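Local coordinates for Lin2634 protein (Listeria innocua, PDB 3MZO), which binds calcium ions and is probably a metal-dependent HD-domain phosphohydrolase related to the YfbR-like 5'-deoxynucleotidases, at residues H34-Q43 with W58-D69. Numbering follows the deposited sequence.
Sequences HSYKVTSIAQ and WRALYEKALNHD. With CA (calcium ion), chain K; CA (calcium ion), chain M.
His-34 meets His-68 and Asp-69 at a calcium ion, the signature H...HD...D metal site of the HD-domain fold. Helix 31-51 supplies the first histidine. The C-terminal end of segment 58-69 supplies the HD pair, and Asp-138 completes the protein ligands. His-34 NE2 lies 2.8 Å from the calcium, and Asp-69 OD2 lies 2.4 Å from it. The planes of the His-34 ring and the Asp-69 carboxylate lie 24° apart, with OD2 at the ring edge. The two histidine rings meet obliquely. Asp-69 bridges two metals: its OD1 binds the second calcium, which also takes the backbone O of His-68 and three waters.

Hydrogen bonds hold these ligands in place. His-68 has CG between its backbone N and carbonyl carbon (chi1 78°), which folds the ring back toward its own helix. ND1 then donates to Ala-65 O almost in the ring plane, and NE2 binds the same calcium as His-34 NE2 and Asp-69 OD2. On His-34, ND1 bonds to Asp-141, a second-shell residue. A water ties Ser-35 OG to Leu-66 O and the backbone N of Asp-69. Ser-35 OG is also hydrogen-bonded to Val-31 O in its own helix.

Away from the metals, segments 34-43 and 58-67 run nearly antiparallel, at 155°, and their axes approach to 8.0 Å. Small side chains at the crossing are consistent with this close approach. Ala-42 CB sits 3.8 Å from Ala-65 CB and also touches Leu-61 CD2. Val-38 CG1 rests against His-68 CE1. Thr-39 OG1 donates a hydrogen bond to Ser-35 O in its own helix, while its CG2 meets the edge of the Tyr-62 ring.

At the far end, Gln-43 is extended, its amide nearly perpendicular to the Tyr-62 ring. Its NE2 bonds to Asn-67 of the second subunit. Tyr-62 OH donates to Gln-43 OE1 at 2.6 Å, in the carbonyl plane and on a lone pair.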
ATOM      1  N   HIS B  34      -5.902  10.913 -13.645  1.00 22.20           N
ATOM      2  CA  HIS B  34      -6.711  12.079 -13.851  1.00 21.91           C
ATOM      3  C   HIS B  34      -6.548  12.635 -15.267  1.00 21.13           C
ATOM      4  O   HIS B  34      -7.522  12.988 -15.889  1.00 20.34           O
ATOM      5  CB  HIS B  34      -6.379  13.111 -12.777  1.00 22.02           C
ATOM      6  CG  HIS B  34      -6.909  14.471 -13.049  1.00 22.50           C
ATOM      7  ND1 HIS B  34      -8.247  14.786 -12.914  1.00 25.82           N
ATOM      8  CD2 HIS B  34      -6.281  15.610 -13.422  1.00 22.03           C
ATOM      9  CE1 HIS B  34      -8.415  16.071 -13.203  1.00 28.50           C
ATOM     10  NE2 HIS B  34      -7.239  16.592 -13.500  1.00 26.30           N
ATOM     11  N   SER B  35      -5.313  12.701 -15.761  1.00 22.23           N
ATOM     12  CA  SER B  35      -5.052  13.242 -17.087  1.00 22.40           C
ATOM     13  C   SER B  35      -5.705  12.383 -18.177  1.00 22.72           C
ATOM     14  O   SER B  35      -6.309  12.902 -19.115  1.00 21.36           O
ATOM     15  CB  SER B  35      -3.551  13.408 -17.310  1.00 23.01           C
ATOM     16  OG  SER B  35      -2.999  14.211 -16.302  1.00 23.07           O
ATOM     17  N   TYR B  36      -5.601  11.070 -18.021  1.00 21.66           N
ATOM     18  CA  TYR B  36      -6.288  10.116 -18.880  1.00 21.01           C
ATOM     19  C   TYR B  36      -7.789  10.358 -18.931  1.00 21.08           C
ATOM     20  O   TYR B  36      -8.385  10.444 -20.026  1.00 20.99           O
ATOM     21  CB  TYR B  36      -5.964   8.664 -18.479  1.00 18.81           C
ATOM     22  CG  TYR B  36      -6.904   7.687 -19.135  1.00 20.84           C
ATOM     23  CD1 TYR B  36      -6.824   7.431 -20.508  1.00 26.46           C
ATOM     24  CD2 TYR B  36      -7.917   7.073 -18.413  1.00 21.53           C
ATOM     25  CE1 TYR B  36      -7.729   6.552 -21.152  1.00 20.36           C
ATOM     26  CE2 TYR B  36      -8.832   6.200 -19.041  1.00 25.59           C
ATOM     27  CZ  TYR B  36      -8.727   5.939 -20.415  1.00 29.60           C
ATOM     28  OH  TYR B  36      -9.618   5.075 -21.052  1.00 33.47           O
ATOM     29  N   LYS B  37      -8.405  10.528 -17.773  1.00 21.81           N
ATOM     30  CA  LYS B  37      -9.840  10.717 -17.717  1.00 22.88           C
ATOM     31  C   LYS B  37     -10.273  12.088 -18.271  1.00 22.30           C
ATOM     32  O   LYS B  37     -11.224  12.170 -19.063  1.00 20.40           O
ATOM     33  CB  LYS B  37     -10.349  10.472 -16.270  1.00 22.40           C
ATOM     34  CG  LYS B  37     -10.187   9.015 -15.790  1.00 23.74           C
ATOM     35  CD  LYS B  37     -10.756   8.774 -14.322  1.00 25.51           C
ATOM     36  CE  LYS B  37     -10.028   9.557 -13.284  1.00 24.76           C
ATOM     37  NZ  LYS B  37     -10.460   9.189 -11.865  1.00 25.15           N
ATOM     38  N   VAL B  38      -9.538  13.151 -17.936  1.00 20.45           N
ATOM     39  CA  VAL B  38      -9.864  14.465 -18.468  1.00 19.15           C
ATOM     40  C   VAL B  38      -9.742  14.486 -19.990  1.00 23.24           C
ATOM     41  O   VAL B  38     -10.579  15.115 -20.669  1.00 19.82           O
ATOM     42  CB  VAL B  38      -9.041  15.568 -17.806  1.00 18.61           C
ATOM     43  CG1 VAL B  38      -9.172  16.941 -18.497  1.00 20.35           C
ATOM     44  CG2 VAL B  38      -9.466  15.700 -16.299  1.00 23.03           C
ATOM     45  N   THR B  39      -8.716  13.824 -20.527  1.00 22.70           N
ATOM     46  CA  THR B  39      -8.527  13.770 -21.995  1.00 22.01           C
ATOM     47  C   THR B  39      -9.689  12.983 -22.646  1.00 21.76           C
ATOM     48  O   THR B  39     -10.273  13.437 -23.632  1.00 22.75           O
ATOM     49  CB  THR B  39      -7.144  13.242 -22.372  1.00 21.33           C
ATOM     50  OG1 THR B  39      -6.155  14.000 -21.664  1.00 24.07           O
ATOM     51  CG2 THR B  39      -6.876  13.404 -23.872  1.00 18.63           C
ATOM     52  N   SER B  40     -10.093  11.868 -22.048  1.00 21.97           N
ATOM     53  CA  SER B  40     -11.286  11.141 -22.512  1.00 20.31           C
ATOM     54  C   SER B  40     -12.582  11.929 -22.461  1.00 23.98           C
ATOM     55  O   SER B  40     -13.375  11.912 -23.432  1.00 24.28           O
ATOM     56  CB  SER B  40     -11.410   9.830 -21.776  1.00 20.99           C
ATOM     57  OG  SER B  40     -10.228   9.053 -21.953  1.00 18.96           O
ATOM     58  N   ILE B  41     -12.794  12.638 -21.343  1.00 24.05           N
ATOM     59  CA  ILE B  41     -13.930  13.545 -21.186  1.00 24.38           C
ATOM     60  C   ILE B  41     -13.901  14.643 -22.259  1.00 24.38           C
ATOM     61  O   ILE B  41     -14.903  14.879 -22.927  1.00 26.31           O
ATOM     62  CB  ILE B  41     -13.988  14.147 -19.725  1.00 25.54           C
ATOM     63  CG1 ILE B  41     -14.341  13.043 -18.702  1.00 26.14           C
ATOM     64  CG2 ILE B  41     -14.992  15.307 -19.628  1.00 21.83           C
ATOM     65  CD1 ILE B  41     -13.908  13.370 -17.240  1.00 21.99           C
ATOM     66  N   ALA B  42     -12.746  15.263 -22.467  1.00 22.76           N
ATOM     67  CA  ALA B  42     -12.611  16.345 -23.440  1.00 24.04           C
ATOM     68  C   ALA B  42     -12.933  15.869 -24.860  1.00 24.53           C
ATOM     69  O   ALA B  42     -13.609  16.573 -25.637  1.00 22.51           O
ATOM     70  CB  ALA B  42     -11.194  16.968 -23.379  1.00 23.40           C
ATOM     71  N   GLN B  43     -12.450  14.673 -25.177  1.00 24.86           N
ATOM     72  CA  GLN B  43     -12.716  13.995 -26.449  1.00 24.73           C
ATOM     73  C   GLN B  43     -14.202  13.839 -26.657  1.00 25.92           C
ATOM     74  O   GLN B  43     -14.693  14.004 -27.770  1.00 24.63           O
ATOM     75  CB  GLN B  43     -12.038  12.618 -26.431  1.00 22.53           C
ATOM     76  CG  GLN B  43     -12.387  11.621 -27.563  1.00 26.09           C
ATOM     77  CD  GLN B  43     -11.531  10.383 -27.486  1.00 25.53           C
ATOM     78  OE1 GLN B  43     -10.449  10.308 -28.086  1.00 24.45           O
ATOM     79  NE2 GLN B  43     -11.987   9.414 -26.723  1.00 22.96           N
ATOM     80  N   TRP B  58      -8.626  19.651 -33.138  1.00 30.70           N
ATOM     81  CA  TRP B  58      -8.401  18.461 -32.320  1.00 29.94           C
ATOM     82  C   TRP B  58      -7.017  18.390 -31.699  1.00 30.07           C
ATOM     83  O   TRP B  58      -6.862  17.949 -30.542  1.00 29.67           O
ATOM     84  CB  TRP B  58      -8.766  17.181 -33.086  1.00 30.59           C
ATOM     85  CG  TRP B  58     -10.257  17.040 -33.151  1.00 30.44           C
ATOM     86  CD1 TRP B  58     -11.095  17.560 -34.121  1.00 31.20           C
ATOM     87  CD2 TRP B  58     -11.105  16.384 -32.197  1.00 30.57           C
ATOM     88  NE1 TRP B  58     -12.401  17.263 -33.814  1.00 32.51           N
ATOM     89  CE2 TRP B  58     -12.443  16.539 -32.649  1.00 25.95           C
ATOM     90  CE3 TRP B  58     -10.875  15.680 -31.002  1.00 24.14           C
ATOM     91  CZ2 TRP B  58     -13.534  15.998 -31.960  1.00 27.88           C
ATOM     92  CZ3 TRP B  58     -11.979  15.141 -30.311  1.00 27.92           C
ATOM     93  CH2 TRP B  58     -13.283  15.313 -30.792  1.00 29.20           C
ATOM     94  N   ARG B  59      -6.009  18.814 -32.439  1.00 26.87           N
ATOM     95  CA  ARG B  59      -4.685  18.867 -31.868  1.00 28.25           C
ATOM     96  C   ARG B  59      -4.711  19.729 -30.622  1.00 28.33           C
ATOM     97  O   ARG B  59      -4.133  19.342 -29.620  1.00 28.29           O
ATOM     98  CB  ARG B  59      -3.661  19.419 -32.861  1.00 30.05           C
ATOM     99  CG  ARG B  59      -2.242  19.323 -32.343  1.00 29.10           C
ATOM    100  CD  ARG B  59      -1.246  19.886 -33.354  1.00 31.17           C
ATOM    101  NE  ARG B  59       0.105  19.613 -32.916  1.00 31.50           N
ATOM    102  CZ  ARG B  59       1.200  19.798 -33.649  1.00 36.02           C
ATOM    103  NH1 ARG B  59       1.105  20.247 -34.891  1.00 38.82           N
ATOM    104  NH2 ARG B  59       2.396  19.500 -33.146  1.00 34.99           N
ATOM    105  N   ALA B  60      -5.406  20.875 -30.681  1.00 27.99           N
ATOM    106  CA  ALA B  60      -5.476  21.795 -29.550  1.00 28.11           C
ATOM    107  C   ALA B  60      -6.275  21.184 -28.405  1.00 27.96           C
ATOM    108  O   ALA B  60      -5.883  21.281 -27.262  1.00 27.81           O
ATOM    109  CB  ALA B  60      -6.065  23.187 -29.965  1.00 29.96           C
ATOM    110  N   LEU B  61      -7.381  20.512 -28.720  1.00 27.91           N
ATOM    111  CA  LEU B  61      -8.205  19.911 -27.687  1.00 25.11           C
ATOM    112  C   LEU B  61      -7.421  18.882 -26.908  1.00 23.58           C
ATOM    113  O   LEU B  61      -7.395  18.926 -25.682  1.00 25.77           O
ATOM    114  CB  LEU B  61      -9.465  19.286 -28.297  1.00 26.93           C
ATOM    115  CG  LEU B  61     -10.450  18.551 -27.390  1.00 24.30           C
ATOM    116  CD1 LEU B  61     -11.803  18.483 -28.085  1.00 24.93           C
ATOM    117  CD2 LEU B  61      -9.953  17.151 -27.056  1.00 20.87           C
ATOM    118  N   TYR B  62      -6.795  17.963 -27.617  1.00 23.95           N
ATOM    119  CA  TYR B  62      -6.056  16.877 -26.980  1.00 25.25           C
ATOM    120  C   TYR B  62      -4.821  17.352 -26.245  1.00 24.88           C
ATOM    121  O   TYR B  62      -4.554  16.897 -25.128  1.00 27.05           O
ATOM    122  CB  TYR B  62      -5.630  15.832 -28.009  1.00 22.77           C
ATOM    123  CG  TYR B  62      -6.718  14.859 -28.409  1.00 26.51           C
ATOM    124  CD1 TYR B  62      -7.290  13.965 -27.486  1.00 27.40           C
ATOM    125  CD2 TYR B  62      -7.128  14.780 -29.720  1.00 23.66           C
ATOM    126  CE1 TYR B  62      -8.280  13.040 -27.896  1.00 23.10           C
ATOM    127  CE2 TYR B  62      -8.092  13.883 -30.131  1.00 26.31           C
ATOM    128  CZ  TYR B  62      -8.671  13.026 -29.246  1.00 23.50           C
ATOM    129  OH  TYR B  62      -9.604  12.151 -29.754  1.00 26.64           O
ATOM    130  N   GLU B  63      -4.042  18.209 -26.882  1.00 24.28           N
ATOM    131  CA  GLU B  63      -2.822  18.689 -26.261  1.00 28.38           C
ATOM    132  C   GLU B  63      -3.092  19.486 -24.966  1.00 28.34           C
ATOM    133  O   GLU B  63      -2.343  19.355 -24.014  1.00 26.65           O
ATOM    134  CB  GLU B  63      -1.922  19.446 -27.257  1.00 29.23           C
ATOM    135  CG  GLU B  63      -2.333  20.816 -27.571  1.00 34.14           C
ATOM    136  CD  GLU B  63      -1.577  21.423 -28.775  1.00 39.32           C
ATOM    137  OE1 GLU B  63      -0.694  20.761 -29.400  1.00 37.39           O
ATOM    138  OE2 GLU B  63      -1.881  22.593 -29.068  1.00 32.21           O
ATOM    139  N   LYS B  64      -4.161  20.268 -24.921  1.00 26.15           N
ATOM    140  CA  LYS B  64      -4.519  20.975 -23.697  1.00 25.83           C
ATOM    141  C   LYS B  64      -4.911  20.002 -22.583  1.00 25.11           C
ATOM    142  O   LYS B  64      -4.405  20.112 -21.457  1.00 26.82           O
ATOM    143  CB  LYS B  64      -5.673  21.965 -23.951  1.00 25.89           C
ATOM    144  CG  LYS B  64      -5.284  23.198 -24.730  1.00 26.58           C
ATOM    145  CD  LYS B  64      -6.535  23.949 -25.257  1.00 28.01           C
ATOM    146  CE  LYS B  64      -6.161  25.274 -25.937  1.00 29.93           C
ATOM    147  NZ  LYS B  64      -5.535  26.207 -24.993  1.00 28.48           N
ATOM    148  N   ALA B  65      -5.776  19.029 -22.897  1.00 24.85           N
ATOM    149  CA  ALA B  65      -6.286  18.071 -21.912  1.00 23.96           C
ATOM    150  C   ALA B  65      -5.214  17.099 -21.437  1.00 23.94           C
ATOM    151  O   ALA B  65      -5.105  16.814 -20.230  1.00 26.15           O
ATOM    152  CB  ALA B  65      -7.477  17.299 -22.482  1.00 23.24           C
ATOM    153  N   LEU B  66      -4.401  16.608 -22.366  1.00 22.52           N
ATOM    154  CA  LEU B  66      -3.397  15.612 -22.044  1.00 23.22           C
ATOM    155  C   LEU B  66      -2.316  16.139 -21.093  1.00 23.06           C
ATOM    156  O   LEU B  66      -1.908  15.450 -20.163  1.00 23.54           O
ATOM    157  CB  LEU B  66      -2.728  15.067 -23.320  1.00 23.36           C
ATOM    158  CG  LEU B  66      -1.765  13.905 -23.053  1.00 22.11           C
ATOM    159  CD1 LEU B  66      -2.525  12.656 -22.587  1.00 20.29           C
ATOM    160  CD2 LEU B  66      -0.901  13.635 -24.301  1.00 23.46           C
ATOM    161  N   ASN B  67      -1.861  17.356 -21.349  1.00 24.82           N
ATOM    162  CA  ASN B  67      -0.706  17.926 -20.686  1.00 25.89           C
ATOM    163  C   ASN B  67      -1.005  18.884 -19.535  1.00 26.89           C
ATOM    164  O   ASN B  67      -0.090  19.374 -18.929  1.00 27.97           O
ATOM    165  CB  ASN B  67       0.135  18.643 -21.724  1.00 23.68           C
ATOM    166  CG  ASN B  67       0.486  17.733 -22.912  1.00 27.29           C
ATOM    167  OD1 ASN B  67       1.121  16.701 -22.733  1.00 25.70           O
ATOM    168  ND2 ASN B  67       0.062  18.112 -24.109  1.00 26.93           N
ATOM    169  N   HIS B  68      -2.268  19.087 -19.193  1.00 27.65           N
ATOM    170  CA  HIS B  68      -2.631  20.196 -18.306  1.00 25.49           C
ATOM    171  C   HIS B  68      -2.104  20.042 -16.886  1.00 29.89           C
ATOM    172  O   HIS B  68      -1.893  21.043 -16.258  1.00 27.86           O
ATOM    173  CB  HIS B  68      -4.141  20.459 -18.264  1.00 28.62           C
ATOM    174  CG  HIS B  68      -4.928  19.505 -17.415  1.00 25.35           C
ATOM    175  ND1 HIS B  68      -5.224  18.226 -17.811  1.00 28.29           N
ATOM    176  CD2 HIS B  68      -5.565  19.686 -16.238  1.00 27.12           C
ATOM    177  CE1 HIS B  68      -5.951  17.631 -16.882  1.00 30.13           C
ATOM    178  NE2 HIS B  68      -6.171  18.495 -15.912  1.00 32.20           N
ATOM    179  N   ASP B  69      -1.876  18.821 -16.408  1.00 26.02           N
ATOM    180  CA  ASP B  69      -1.354  18.624 -15.049  1.00 27.53           C
ATOM    181  C   ASP B  69       0.055  18.018 -14.959  1.00 26.64           C
ATOM    182  O   ASP B  69       0.508  17.628 -13.885  1.00 26.33           O
ATOM    183  CB  ASP B  69      -2.359  17.802 -14.225  1.00 28.19           C
ATOM    184  CG  ASP B  69      -3.474  18.654 -13.631  1.00 29.57           C
ATOM    185  OD1 ASP B  69      -3.347  19.861 -13.621  1.00 26.58           O
ATOM    186  OD2 ASP B  69      -4.464  18.125 -13.105  1.00 30.87           O
TER
HETATM  187 CA    CA K 302      -6.612  19.262 -13.188  1.00 66.66          CA
HETATM  188 CA    CA M 310      -2.580  22.187 -14.079  1.00 41.70          CA
HETATM  189  O   HOH W   1      -1.666  16.209 -17.533  1.00 23.12           O
HETATM  190  O   HOH W   2      -5.401  21.600 -13.270  1.00 46.06           O
HETATM  191  O   HOH W   3      -1.961  21.688 -11.705  1.00 44.12           O
HETATM  192  O   HOH W   4      -4.189  23.442 -15.674  1.00 39.59           O
HETATM  193  O   HOH W   5      -0.651  23.014 -14.706  1.00 45.97           O